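Local coordinates for polyketide Synthase III (Ectocarpus siliculosus, PDB 4B0N), which probably works as an acyltransferase of the chalcone/stilbene synthase family, a type III polyketide synthase in the pathway to phlorotannin monomers, at residues G71-I75 with F230-I234; L79-Y83 with A237-A241; F327-P332 with S369-L374; F201-N205 with I267-A272. All blocks are in the same frame, centred on the assembly; numbering follows the deposited sequence.

Interaction 1 (G71-I75 with F230-I234); sequences GLESI and FDDNI
Two irregular loops meet here, with Leu72 opposite Asp232 (CA-CA 4.8 Å) and Ile75 opposite Ile234 (6.5 Å). Gly71 opens segment 71-75, its O 3.8 Å from Asp232 CB. Leu72 (rotamer mt) lays CD2 3.4 Å from Phe230 O and CD1 3.6 Å from Phe230 CD1. Glu73 centres an inverse gamma turn, Ser74 N bonding Leu72 O at 2.9 Å. Ile75 (chi1 p) faces across, with CD1 3.6 Å from Asn233 O and CG2 3.8 Å from Ile234 CG1.

In the 230-234 loop Phe230 has left-handed backbone angles (44/63) and stacks on His240. Asp232 centres a second inverse gamma turn; Asn233, the N-cap of helix 234-242, bonds Asn235 N through OD1. Asp232 has the largest covered area here (88 Å²), and its OD1 meets carbon atoms, Ser74 CB at 3.3 Å and Ile75 CG1 at 3.6 Å. With neither hydrogen bond nor salt bridge between the loops, the contact rests on van der Waals packing, and Phe230 alone of these residues links it to the arachidonic acid pocket.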
loop_
_atom_site.group_PDB
_atom_site.type_symbol
_atom_site.label_atom_id
_atom_site.label_comp_id
_atom_site.label_asym_id
_atom_site.label_seq_id
_atom_site.Cartn_x
_atom_site.Cartn_y
_atom_site.Cartn_z
ATOM N N GLY A 71 -10.450 -22.371 25.781
ATOM C CA GLY A 71 -9.730 -21.266 26.413
ATOM C C GLY A 71 -10.388 -19.902 26.332
ATOM O O GLY A 71 -9.717 -18.905 26.055
ATOM N N LEU A 72 -11.698 -19.856 26.576
ATOM C CA LEU A 72 -12.450 -18.598 26.628
ATOM C C LEU A 72 -13.259 -18.478 27.920
ATOM O O LEU A 72 -14.196 -17.675 28.008
ATOM C CB LEU A 72 -13.382 -18.467 25.415
ATOM C CG LEU A 72 -12.822 -18.130 24.028
ATOM C CD1 LEU A 72 -13.919 -18.265 22.985
ATOM C CD2 LEU A 72 -12.219 -16.735 23.982
ATOM N N GLU A 73 -12.885 -19.268 28.924
ATOM C CA GLU A 73 -13.673 -19.377 30.153
ATOM C C GLU A 73 -13.369 -18.271 31.175
ATOM O O GLU A 73 -12.919 -18.528 32.297
ATOM C CB GLU A 73 -13.564 -20.790 30.745
ATOM C CG GLU A 73 -14.232 -21.848 29.869
ATOM C CD GLU A 73 -14.071 -23.269 30.379
ATOM O OE1 GLU A 73 -13.515 -23.472 31.479
ATOM O OE2 GLU A 73 -14.515 -24.196 29.669
ATOM N N SER A 74 -13.626 -17.037 30.747
ATOM C CA SER A 74 -13.567 -15.840 31.585
ATOM C C SER A 74 -14.519 -14.805 30.994
ATOM O O SER A 74 -14.897 -13.834 31.656
ATOM C CB SER A 74 -12.143 -15.280 31.642
ATOM O OG SER A 74 -12.105 -14.029 32.308
ATOM N N ILE A 75 -14.899 -15.037 29.738
ATOM C CA ILE A 75 -15.804 -14.168 28.984
ATOM C C ILE A 75 -16.965 -14.969 28.380
ATOM O O ILE A 75 -17.705 -14.468 27.530
ATOM C CB ILE A 75 -15.058 -13.423 27.855
ATOM C CG1 ILE A 75 -14.356 -14.423 26.929
ATOM C CG2 ILE A 75 -14.073 -12.413 28.436
ATOM C CD1 ILE A 75 -14.187 -13.938 25.508
ATOM N N PHE A 230 -9.463 -16.338 18.901
ATOM C CA PHE A 230 -10.323 -16.568 20.067
ATOM C C PHE A 230 -9.563 -16.429 21.389
ATOM O O PHE A 230 -9.431 -17.389 22.157
ATOM C CB PHE A 230 -11.043 -17.920 19.978
ATOM C CG PHE A 230 -12.358 -17.866 19.250
ATOM C CD1 PHE A 230 -13.350 -16.966 19.635
ATOM C CD2 PHE A 230 -12.619 -18.738 18.195
ATOM C CE1 PHE A 230 -14.568 -16.922 18.969
ATOM C CE2 PHE A 230 -13.834 -18.699 17.525
ATOM C CZ PHE A 230 -14.808 -17.790 17.914
ATOM N N ASP A 231 -9.054 -15.225 21.633
ATOM C CA ASP A 231 -8.331 -14.933 22.862
ATOM C C ASP A 231 -9.274 -14.555 24.003
ATOM O O ASP A 231 -10.327 -13.950 23.778
ATOM C CB ASP A 231 -7.280 -13.842 22.631
ATOM C CG ASP A 231 -5.952 -14.404 22.140
ATOM O OD1 ASP A 231 -5.960 -15.366 21.342
ATOM O OD2 ASP A 231 -4.897 -13.881 22.556
ATOM N N ASP A 232 -8.876 -14.923 25.220
ATOM C CA ASP A 232 -9.666 -14.699 26.429
ATOM C C ASP A 232 -9.739 -13.207 26.751
ATOM O O ASP A 232 -9.271 -12.748 27.797
ATOM C CB ASP A 232 -9.069 -15.487 27.601
ATOM C CG ASP A 232 -10.101 -15.854 28.653
ATOM O OD1 ASP A 232 -11.300 -15.549 28.465
ATOM O OD2 ASP A 232 -9.707 -16.461 29.672
ATOM N N ASN A 233 -10.350 -12.468 25.831
ATOM C CA ASN A 233 -10.362 -11.018 25.846
ATOM C C ASN A 233 -11.729 -10.516 25.403
ATOM O O ASN A 233 -12.296 -11.028 24.436
ATOM C CB ASN A 233 -9.274 -10.497 24.903
ATOM C CG ASN A 233 -8.955 -9.035 25.123
ATOM O OD1 ASN A 233 -9.795 -8.161 24.910
ATOM N ND2 ASN A 233 -7.725 -8.760 25.538
ATOM N N ILE A 234 -12.253 -9.519 26.111
ATOM C CA ILE A 234 -13.561 -8.941 25.791
ATOM C C ILE A 234 -13.527 -8.255 24.425
ATOM O O ILE A 234 -14.451 -8.409 23.626
ATOM C CB ILE A 234 -14.058 -7.957 26.881
ATOM C CG1 ILE A 234 -14.261 -8.672 28.224
ATOM C CG2 ILE A 234 -15.368 -7.302 26.466
ATOM C CD1 ILE A 234 -13.027 -8.750 29.102
#

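Interaction 2 (L79-Y83 with A237-A241); sequences LERIY and AILHA. With ACD (arachidonic acid), chain D.
Ile82, Tyr83 and Ala241 supply most of the buried surface between two short helical segments, 79-83 and 237-241. Their axes approach to 9.8 Å and cross at -42°, running roughly the same way, with CA pairs Leu79-Ala237 at 7.4 Å, Ile82-Ile238 at 6.4 Å and Tyr83-Ala241 at 5.9 Å. Ile82 (mt) points straight across: CG2 lies 3.8 Å from Ala241 CB and 3.9 Å from Ile238 CA, while CD1 reaches Ala237 CB at 4.1 Å and Ile238 CG1 at 4.2 Å. Leu79 CD2 also meets Ala237 CB, at 4.1 Å.

The small alanines, one helical turn apart on helix 234-242, thus receive larger side chains from helix 79-84, a plain apolar helix-helix contact within the N-terminal part of this thiolase-fold enzyme. Tyr83 and His240 also line the arachidonic acid pocket, near the methyl end of the chain.

Tyr83 (chi1 m, chi2 75°) starts sideways and swings its ring over Ala241, whose CB stands 3.6 Å from the ring centroid and 12° off the normal, a CH-pi contact. The lipid tail runs past helix 234-242 and ends at the edge of the Tyr83 ring: C20 lies 3.4 Å from Tyr83 OH, C19 is 3.3 Å from His240 O, and C14 sits over a face of the His240 ring.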
loop_
_atom_site.group_PDB
_atom_site.type_symbol
_atom_site.label_atom_id
_atom_site.label_comp_id
_atom_site.label_asym_id
_atom_site.label_seq_id
_atom_site.Cartn_x
_atom_site.Cartn_y
_atom_site.Cartn_z
ATOM N N LEU A 79 -20.763 -13.935 25.875
ATOM C CA LEU A 79 -20.815 -14.257 24.441
ATOM C C LEU A 79 -22.196 -14.208 23.788
ATOM O O LEU A 79 -22.331 -13.729 22.662
ATOM C CB LEU A 79 -20.160 -15.617 24.162
ATOM C CG LEU A 79 -18.634 -15.740 24.230
ATOM C CD1 LEU A 79 -18.222 -17.187 24.011
ATOM C CD2 LEU A 79 -17.945 -14.836 23.219
ATOM N N GLU A 80 -23.210 -14.704 24.495
ATOM C CA GLU A 80 -24.568 -14.794 23.952
ATOM C C GLU A 80 -25.211 -13.430 23.706
ATOM O O GLU A 80 -26.030 -13.277 22.796
ATOM C CB GLU A 80 -25.456 -15.652 24.855
ATOM C CG GLU A 80 -26.762 -16.083 24.201
ATOM C CD GLU A 80 -27.111 -17.535 24.469
ATOM O OE1 GLU A 80 -26.348 -18.225 25.183
ATOM O OE2 GLU A 80 -28.156 -17.990 23.954
ATOM N N ARG A 81 -24.831 -12.446 24.515
ATOM C CA ARG A 81 -25.307 -11.082 24.335
ATOM C C ARG A 81 -24.568 -10.360 23.199
ATOM O O ARG A 81 -25.180 -9.599 22.448
ATOM C CB ARG A 81 -25.211 -10.304 25.651
ATOM C CG ARG A 81 -25.751 -8.879 25.603
ATOM C CD ARG A 81 -27.231 -8.812 25.251
ATOM N NE ARG A 81 -27.645 -7.435 24.982
ATOM C CZ ARG A 81 -28.269 -6.644 25.852
ATOM N NH1 ARG A 81 -28.579 -7.081 27.068
ATOM N NH2 ARG A 81 -28.591 -5.410 25.498
ATOM N N ILE A 82 -23.265 -10.610 23.073
ATOM C CA ILE A 82 -22.446 -9.982 22.025
ATOM C C ILE A 82 -22.960 -10.328 20.625
ATOM O O ILE A 82 -23.088 -9.447 19.769
ATOM C CB ILE A 82 -20.946 -10.354 22.145
ATOM C CG1 ILE A 82 -20.397 -9.967 23.524
ATOM C CG2 ILE A 82 -20.131 -9.675 21.047
ATOM C CD1 ILE A 82 -18.935 -10.307 23.737
ATOM N N TYR A 83 -23.266 -11.609 20.416
ATOM C CA TYR A 83 -23.715 -12.125 19.120
ATOM C C TYR A 83 -25.175 -11.784 18.806
ATOM O O TYR A 83 -25.534 -11.587 17.643
ATOM C CB TYR A 83 -23.476 -13.638 19.036
ATOM C CG TYR A 83 -22.036 -14.018 18.745
ATOM C CD1 TYR A 83 -21.050 -13.925 19.732
ATOM C CD2 TYR A 83 -21.657 -14.475 17.482
ATOM C CE1 TYR A 83 -19.734 -14.270 19.466
ATOM C CE2 TYR A 83 -20.343 -14.824 17.209
ATOM C CZ TYR A 83 -19.388 -14.719 18.203
ATOM O OH TYR A 83 -18.084 -15.063 17.934
ATOM N N ALA A 237 -13.326 -10.918 21.535
ATOM C CA ALA A 237 -14.639 -11.558 21.443
ATOM C C ALA A 237 -15.625 -10.725 20.619
ATOM O O ALA A 237 -16.335 -11.261 19.764
ATOM C CB ALA A 237 -15.198 -11.820 22.833
ATOM N N ILE A 238 -15.655 -9.418 20.880
ATOM C CA ILE A 238 -16.498 -8.480 20.137
ATOM C C ILE A 238 -16.122 -8.476 18.654
ATOM O O ILE A 238 -16.995 -8.576 17.787
ATOM C CB ILE A 238 -16.416 -7.046 20.717
ATOM C CG1 ILE A 238 -16.908 -7.017 22.166
ATOM C CG2 ILE A 238 -17.247 -6.077 19.887
ATOM C CD1 ILE A 238 -16.517 -5.767 22.930
ATOM N N LEU A 239 -14.824 -8.376 18.373
ATOM C CA LEU A 239 -14.319 -8.356 16.998
ATOM C C LEU A 239 -14.672 -9.632 16.243
ATOM O O LEU A 239 -15.116 -9.577 15.095
ATOM C CB LEU A 239 -12.802 -8.139 16.968
ATOM C CG LEU A 239 -12.195 -6.909 17.652
ATOM C CD1 LEU A 239 -10.681 -6.993 17.576
ATOM C CD2 LEU A 239 -12.697 -5.593 17.069
ATOM N N HIS A 240 -14.482 -10.774 16.903
ATOM C CA HIS A 240 -14.777 -12.086 16.324
ATOM C C HIS A 240 -16.223 -12.248 15.953
ATOM O O HIS A 240 -16.550 -12.973 15.011
ATOM C CB HIS A 240 -14.349 -13.195 17.277
ATOM C CG HIS A 240 -12.871 -13.493 17.238
ATOM N ND1 HIS A 240 -12.367 -14.552 16.583
ATOM C CD2 HIS A 240 -11.784 -12.820 17.795
ATOM C CE1 HIS A 240 -11.026 -14.562 16.718
ATOM N NE2 HIS A 240 -10.671 -13.502 17.459
ATOM N N ALA A 241 -17.098 -11.567 16.690
ATOM C CA ALA A 241 -18.529 -11.579 16.412
ATOM C C ALA A 241 -18.885 -10.725 15.198
ATOM O O ALA A 241 -19.913 -10.948 14.557
ATOM C CB ALA A 241 -19.305 -11.110 17.632
HETATM C C1 ACD D . -11.447 -1.583 12.060
HETATM C C2 ACD D . -10.131 -1.751 11.332
HETATM C C3 ACD D . -10.029 -3.166 10.770
HETATM C C4 ACD D . -8.592 -3.670 10.808
HETATM C C5 ACD D . -8.565 -5.172 10.662
HETATM C C6 ACD D . -7.412 -5.835 10.691
HETATM C C7 ACD D . -7.413 -7.336 10.529
HETATM C C8 ACD D . -7.662 -8.039 11.841
HETATM C C9 ACD D . -8.215 -9.251 11.830
HETATM C C10 ACD D . -8.471 -9.987 13.124
HETATM C C11 ACD D . -9.949 -10.230 13.301
HETATM C C12 ACD D . -10.394 -11.444 13.613
HETATM C C13 ACD D . -11.877 -11.670 13.794
HETATM C C14 ACD D . -12.335 -12.877 13.010
HETATM C C15 ACD D . -13.637 -13.129 12.898
HETATM C C16 ACD D . -14.128 -14.328 12.125
HETATM C C17 ACD D . -14.284 -15.507 13.079
HETATM C C18 ACD D . -15.744 -15.836 13.368
HETATM C C19 ACD D . -15.915 -16.192 14.839
HETATM C C20 ACD D . -17.285 -16.772 15.107
HETATM O O1 ACD D . -12.141 -0.566 11.831
#

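Interaction 3 (F327-P332 with S369-L374); sequences FWCVHP and SVMFVL
Strand 327-330 and helix 369-374 run nearly antiparallel, their axes 7.9 Å apart at closest and 155° between directions, with CA pairs Cys329-Leu374 at 6.1 Å and His331-Val370 at 5.2 Å. This is helix-on-sheet packing in the C-terminal half of the thiolase fold: strand 327-330 is an edge of its four-strand sheet, hydrogen-bonded to strand 394-401, and the helix packs along one face.

Side chains alternate along the strand, so Phe327 and Cys329 face the helix while Trp328 and Val330 turn from it. Phe327 CE2 reaches Leu374 CD2 at 4.3 Å. Cys329 (chi1 m) sets SG 3.9 Å from both Val373 CG1 and Leu374 CD2. Beyond the strand Pro332 CD meets Val373 CG2 at 3.8 Å, and Pro332 CG lies 3.9 Å from Ser369 CB. His331 touches Cys194 and Asn364, a trio consistent with the Cys-His-Asn triad of chalcone synthases. Its t rotamer leaves ND1 3.7 Å from Val370 CG2 and 3.9 Å from Ser369 CB.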
loop_
_atom_site.group_PDB
_atom_site.type_symbol
_atom_site.label_atom_id
_atom_site.label_comp_id
_atom_site.label_asym_id
_atom_site.label_seq_id
_atom_site.Cartn_x
_atom_site.Cartn_y
_atom_site.Cartn_z
ATOM N N PHE A 327 -28.411 10.324 -0.841
ATOM C CA PHE A 327 -27.983 9.061 -0.241
ATOM C C PHE A 327 -26.718 9.174 0.607
ATOM O O PHE A 327 -25.757 9.842 0.225
ATOM C CB PHE A 327 -27.852 7.947 -1.293
ATOM C CG PHE A 327 -26.789 8.189 -2.337
ATOM C CD1 PHE A 327 -27.070 8.933 -3.481
ATOM C CD2 PHE A 327 -25.519 7.631 -2.201
ATOM C CE1 PHE A 327 -26.100 9.137 -4.454
ATOM C CE2 PHE A 327 -24.546 7.835 -3.169
ATOM C CZ PHE A 327 -24.836 8.586 -4.298
ATOM N N TRP A 328 -26.740 8.525 1.765
ATOM C CA TRP A 328 -25.580 8.470 2.642
ATOM C C TRP A 328 -25.106 7.051 2.734
ATOM O O TRP A 328 -25.875 6.155 3.094
ATOM C CB TRP A 328 -25.918 8.995 4.033
ATOM C CG TRP A 328 -26.334 10.447 4.083
ATOM C CD1 TRP A 328 -27.593 10.980 3.821
ATOM C CD2 TRP A 328 -25.501 11.604 4.446
ATOM N NE1 TRP A 328 -27.592 12.345 3.980
ATOM C CE2 TRP A 328 -26.373 12.784 4.356
ATOM C CE3 TRP A 328 -24.170 11.778 4.816
ATOM C CZ2 TRP A 328 -25.912 14.063 4.628
ATOM C CZ3 TRP A 328 -23.719 13.076 5.090
ATOM C CH2 TRP A 328 -24.570 14.189 4.997
ATOM N N CYS A 329 -23.840 6.833 2.394
ATOM C CA CYS A 329 -23.239 5.508 2.484
ATOM C C CYS A 329 -22.265 5.424 3.655
ATOM O O CYS A 329 -21.063 5.641 3.503
ATOM C CB CYS A 329 -22.563 5.126 1.168
ATOM S SG CYS A 329 -23.721 4.735 -0.162
ATOM N N VAL A 330 -22.804 5.119 4.830
ATOM C CA VAL A 330 -22.004 4.999 6.044
ATOM C C VAL A 330 -21.403 3.599 6.126
ATOM O O VAL A 330 -22.067 2.610 5.802
ATOM C CB VAL A 330 -22.839 5.283 7.314
ATOM C CG1 VAL A 330 -21.951 5.304 8.551
ATOM C CG2 VAL A 330 -23.585 6.601 7.185
ATOM N N HIS A 331 -20.144 3.532 6.557
ATOM C CA HIS A 331 -19.431 2.273 6.737
ATOM C C HIS A 331 -20.051 1.443 7.838
ATOM O O HIS A 331 -20.053 1.857 9.003
ATOM C CB HIS A 331 -17.953 2.547 7.011
ATOM C CG HIS A 331 -17.183 1.340 7.486
ATOM N ND1 HIS A 331 -16.844 0.328 6.667
ATOM C CD2 HIS A 331 -16.684 1.013 8.747
ATOM C CE1 HIS A 331 -16.168 -0.604 7.364
ATOM N NE2 HIS A 331 -16.071 -0.183 8.638
ATOM N N PRO A 332 -20.595 0.260 7.484
ATOM C CA PRO A 332 -21.237 -0.624 8.459
ATOM C C PRO A 332 -20.211 -1.393 9.294
ATOM O O PRO A 332 -20.060 -2.607 9.139
ATOM C CB PRO A 332 -22.057 -1.574 7.581
ATOM C CG PRO A 332 -21.317 -1.630 6.292
ATOM C CD PRO A 332 -20.616 -0.310 6.123
ATOM N N SER A 369 -16.771 -3.167 2.520
ATOM C CA SER A 369 -18.077 -2.927 3.141
ATOM C C SER A 369 -18.773 -1.685 2.595
ATOM O O SER A 369 -19.965 -1.722 2.296
ATOM C CB SER A 369 -17.946 -2.845 4.661
ATOM O OG SER A 369 -17.441 -4.060 5.186
ATOM N N VAL A 370 -18.010 -0.601 2.455
ATOM C CA VAL A 370 -18.487 0.662 1.886
ATOM C C VAL A 370 -18.993 0.467 0.454
ATOM O O VAL A 370 -20.012 1.042 0.072
ATOM C CB VAL A 370 -17.380 1.749 1.899
ATOM C CG1 VAL A 370 -17.976 3.138 1.709
ATOM C CG2 VAL A 370 -16.586 1.702 3.196
ATOM N N MET A 371 -18.275 -0.349 -0.320
ATOM C CA MET A 371 -18.636 -0.666 -1.707
ATOM C C MET A 371 -19.923 -1.490 -1.775
ATOM O O MET A 371 -20.676 -1.392 -2.741
ATOM C CB MET A 371 -17.518 -1.450 -2.401
ATOM C CG MET A 371 -16.096 -1.055 -2.039
ATOM S SD MET A 371 -15.217 -0.203 -3.360
ATOM C CE MET A 371 -14.859 -1.540 -4.496
ATOM N N PHE A 372 -20.158 -2.320 -0.763
ATOM C CA PHE A 372 -21.382 -3.110 -0.691
ATOM C C PHE A 372 -22.602 -2.206 -0.487
ATOM O O PHE A 372 -23.607 -2.354 -1.185
ATOM C CB PHE A 372 -21.290 -4.167 0.419
ATOM C CG PHE A 372 -20.604 -5.441 0.000
ATOM C CD1 PHE A 372 -19.225 -5.486 -0.174
ATOM C CD2 PHE A 372 -21.337 -6.604 -0.197
ATOM C CE1 PHE A 372 -18.593 -6.661 -0.553
ATOM C CE2 PHE A 372 -20.710 -7.784 -0.573
ATOM C CZ PHE A 372 -19.338 -7.812 -0.754
ATOM N N VAL A 373 -22.504 -1.276 0.465
ATOM C CA VAL A 373 -23.552 -0.282 0.712
ATOM C C VAL A 373 -23.758 0.561 -0.542
ATOM O O VAL A 373 -24.885 0.742 -1.005
ATOM C CB VAL A 373 -23.200 0.652 1.893
ATOM C CG1 VAL A 373 -24.321 1.652 2.146
ATOM C CG2 VAL A 373 -22.911 -0.146 3.157
ATOM N N LEU A 374 -22.652 1.063 -1.085
ATOM C CA LEU A 374 -22.653 1.850 -2.309
ATOM C C LEU A 374 -23.330 1.087 -3.448
ATOM O O LEU A 374 -24.152 1.648 -4.173
ATOM C CB LEU A 374 -21.212 2.234 -2.668
ATOM C CG LEU A 374 -20.846 3.362 -3.643
ATOM C CD1 LEU A 374 -20.657 2.818 -5.053
ATOM C CD2 LEU A 374 -21.822 4.538 -3.614
#

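Interaction 4 (F201-N205 with I267-A272); sequences FRNAN and IVDNHA
Ile267, the first residue of segment 267-272 on strand 265-274, points its CB at helix 201-205: in the mt rotamer its CD1 lies 3.9 Å from Phe201 CD1 and its CG2 3.6 Å from Asn205 ND2. The axes come within 9.8 Å and cross at -133°. Val268 has helical angles (-74/-35), and it and Asp269 both pair with Leu410 and point away, which fits a classic beta bulge. Alternation then resumes with Asn270 (chi1 p) toward the helix, its CA 6.9 Å from that of Arg202 and its CB 3.5 Å from Arg202 NE. A water donates to Asn270 OD1 (2.7 Å) and accepts a weak bond from Arg202 NE (2.8 Å). His271 O takes the direct bond, 3.0 Å from Arg202 NH2, while Ala272 CB packs on NH2 at 3.6 Å.

The extended arginine thus ties helix to strand. Asn203, next on the helix, bonds Thr187 of the second subunit, and Phe201 lies against strands 42-51 and 245-255, placing helix 196-210 between the two sheets of the thiolase fold.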
loop_
_atom_site.group_PDB
_atom_site.type_symbol
_atom_site.label_atom_id
_atom_site.label_comp_id
_atom_site.label_asym_id
_atom_site.label_seq_id
_atom_site.Cartn_x
_atom_site.Cartn_y
_atom_site.Cartn_z
ATOM N N PHE A 201 -10.051 4.501 -4.221
ATOM C CA PHE A 201 -10.817 5.377 -5.105
ATOM C C PHE A 201 -10.028 6.626 -5.497
ATOM O O PHE A 201 -9.951 6.962 -6.677
ATOM C CB PHE A 201 -12.167 5.758 -4.485
ATOM C CG PHE A 201 -13.293 4.827 -4.850
ATOM C CD1 PHE A 201 -13.566 4.526 -6.184
ATOM C CD2 PHE A 201 -14.101 4.272 -3.864
ATOM C CE1 PHE A 201 -14.605 3.672 -6.523
ATOM C CE2 PHE A 201 -15.143 3.416 -4.196
ATOM C CZ PHE A 201 -15.396 3.118 -5.526
ATOM N N ARG A 202 -9.426 7.289 -4.512
ATOM C CA ARG A 202 -8.615 8.481 -4.757
ATOM C C ARG A 202 -7.484 8.201 -5.734
ATOM O O ARG A 202 -7.285 8.945 -6.694
ATOM C CB ARG A 202 -8.030 9.024 -3.454
ATOM C CG ARG A 202 -9.029 9.728 -2.559
ATOM C CD ARG A 202 -8.308 10.574 -1.530
ATOM N NE ARG A 202 -9.183 10.935 -0.422
ATOM C CZ ARG A 202 -9.283 10.245 0.710
ATOM N NH1 ARG A 202 -8.559 9.147 0.898
ATOM N NH2 ARG A 202 -10.114 10.657 1.659
ATOM N N ASN A 203 -6.750 7.121 -5.481
ATOM C CA ASN A 203 -5.631 6.725 -6.327
ATOM C C ASN A 203 -6.046 6.421 -7.762
ATOM O O ASN A 203 -5.319 6.742 -8.703
ATOM C CB ASN A 203 -4.902 5.532 -5.716
ATOM C CG ASN A 203 -3.933 5.936 -4.620
ATOM O OD1 ASN A 203 -4.115 6.952 -3.946
ATOM N ND2 ASN A 203 -2.893 5.137 -4.439
ATOM N N ALA A 204 -7.218 5.809 -7.918
ATOM C CA ALA A 204 -7.767 5.521 -9.236
ATOM C C ALA A 204 -8.276 6.790 -9.924
ATOM O O ALA A 204 -8.041 6.985 -11.120
ATOM C CB ALA A 204 -8.868 4.481 -9.133
ATOM N N ASN A 205 -8.964 7.646 -9.166
ATOM C CA ASN A 205 -9.460 8.926 -9.679
ATOM C C ASN A 205 -8.324 9.807 -10.198
ATOM O O ASN A 205 -8.424 10.383 -11.284
ATOM C CB ASN A 205 -10.257 9.679 -8.606
ATOM C CG ASN A 205 -11.486 8.917 -8.130
ATOM O OD1 ASN A 205 -11.848 7.878 -8.683
ATOM N ND2 ASN A 205 -12.129 9.432 -7.088
ATOM N N ILE A 267 -17.788 10.724 -9.267
ATOM C CA ILE A 267 -17.110 11.111 -8.032
ATOM C C ILE A 267 -16.480 12.501 -8.212
ATOM O O ILE A 267 -15.374 12.640 -8.749
ATOM C CB ILE A 267 -16.088 10.045 -7.559
ATOM C CG1 ILE A 267 -16.754 8.662 -7.486
ATOM C CG2 ILE A 267 -15.504 10.426 -6.201
ATOM C CD1 ILE A 267 -15.800 7.497 -7.310
ATOM N N VAL A 268 -17.211 13.520 -7.761
ATOM C CA VAL A 268 -16.846 14.924 -7.973
ATOM C C VAL A 268 -15.676 15.379 -7.094
ATOM O O VAL A 268 -14.854 16.194 -7.526
ATOM C CB VAL A 268 -18.059 15.863 -7.767
ATOM C CG1 VAL A 268 -17.716 17.292 -8.164
ATOM C CG2 VAL A 268 -19.251 15.382 -8.578
ATOM N N ASP A 269 -15.606 14.863 -5.868
ATOM C CA ASP A 269 -14.535 15.239 -4.943
ATOM C C ASP A 269 -14.230 14.154 -3.913
ATOM O O ASP A 269 -15.031 13.243 -3.696
ATOM C CB ASP A 269 -14.878 16.557 -4.231
ATOM C CG ASP A 269 -13.653 17.249 -3.634
ATOM O OD1 ASP A 269 -12.553 17.163 -4.223
ATOM O OD2 ASP A 269 -13.793 17.888 -2.569
ATOM N N ASN A 270 -13.054 14.259 -3.300
ATOM C CA ASN A 270 -12.693 13.460 -2.135
ATOM C C ASN A 270 -12.230 14.355 -0.987
ATOM O O ASN A 270 -11.633 15.412 -1.212
ATOM C CB ASN A 270 -11.628 12.409 -2.482
ATOM C CG ASN A 270 -10.452 12.992 -3.249
ATOM O OD1 ASN A 270 -9.620 13.712 -2.694
ATOM N ND2 ASN A 270 -10.370 12.666 -4.533
ATOM N N HIS A 271 -12.517 13.931 0.240
ATOM C CA HIS A 271 -12.158 14.700 1.424
ATOM C C HIS A 271 -11.656 13.805 2.515
ATOM O O HIS A 271 -12.117 12.672 2.661
ATOM C CB HIS A 271 -13.348 15.526 1.902
ATOM C CG HIS A 271 -12.993 16.593 2.913
ATOM N ND1 HIS A 271 -12.148 17.604 2.635
ATOM C CD2 HIS A 271 -13.418 16.785 4.228
ATOM C CE1 HIS A 271 -12.026 18.396 3.717
ATOM N NE2 HIS A 271 -12.805 17.894 4.691
ATOM N N ALA A 272 -10.694 14.311 3.280
ATOM C CA ALA A 272 -10.130 13.596 4.418
ATOM C C ALA A 272 -10.038 14.514 5.634
ATOM O O ALA A 272 -10.102 15.735 5.501
ATOM C CB ALA A 272 -8.761 13.038 4.064
HETATM O O HOH W 1 -9.288 13.704 0.005
#

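The four contacts form two pairs. Interactions 1 and 2, centres 11 Å apart, share helix 234-242 and touch through Ile75 CD1 and Ala237 CB (3.6 Å); both join the region before residue 84 to residues 230-241, bordering the lipid pocket. Interactions 3 and 4, centres 15 Å apart, use opposite edge strands of one four-strand sheet, and their helices 369-385 and 196-210 meet at Met371 SD and Phe201 CE2 (3.7 Å), in the middle of the layered fold. Along the chain, 201-205 precedes 230-234 and 267-272 follows 237-241, so interaction 4 interlocks with both 1 and 2, whereas 3 closes last. Centres 2 and 3 lie 23 Å apart, yet arachidonic acid spans them, from Tyr83 toward His331.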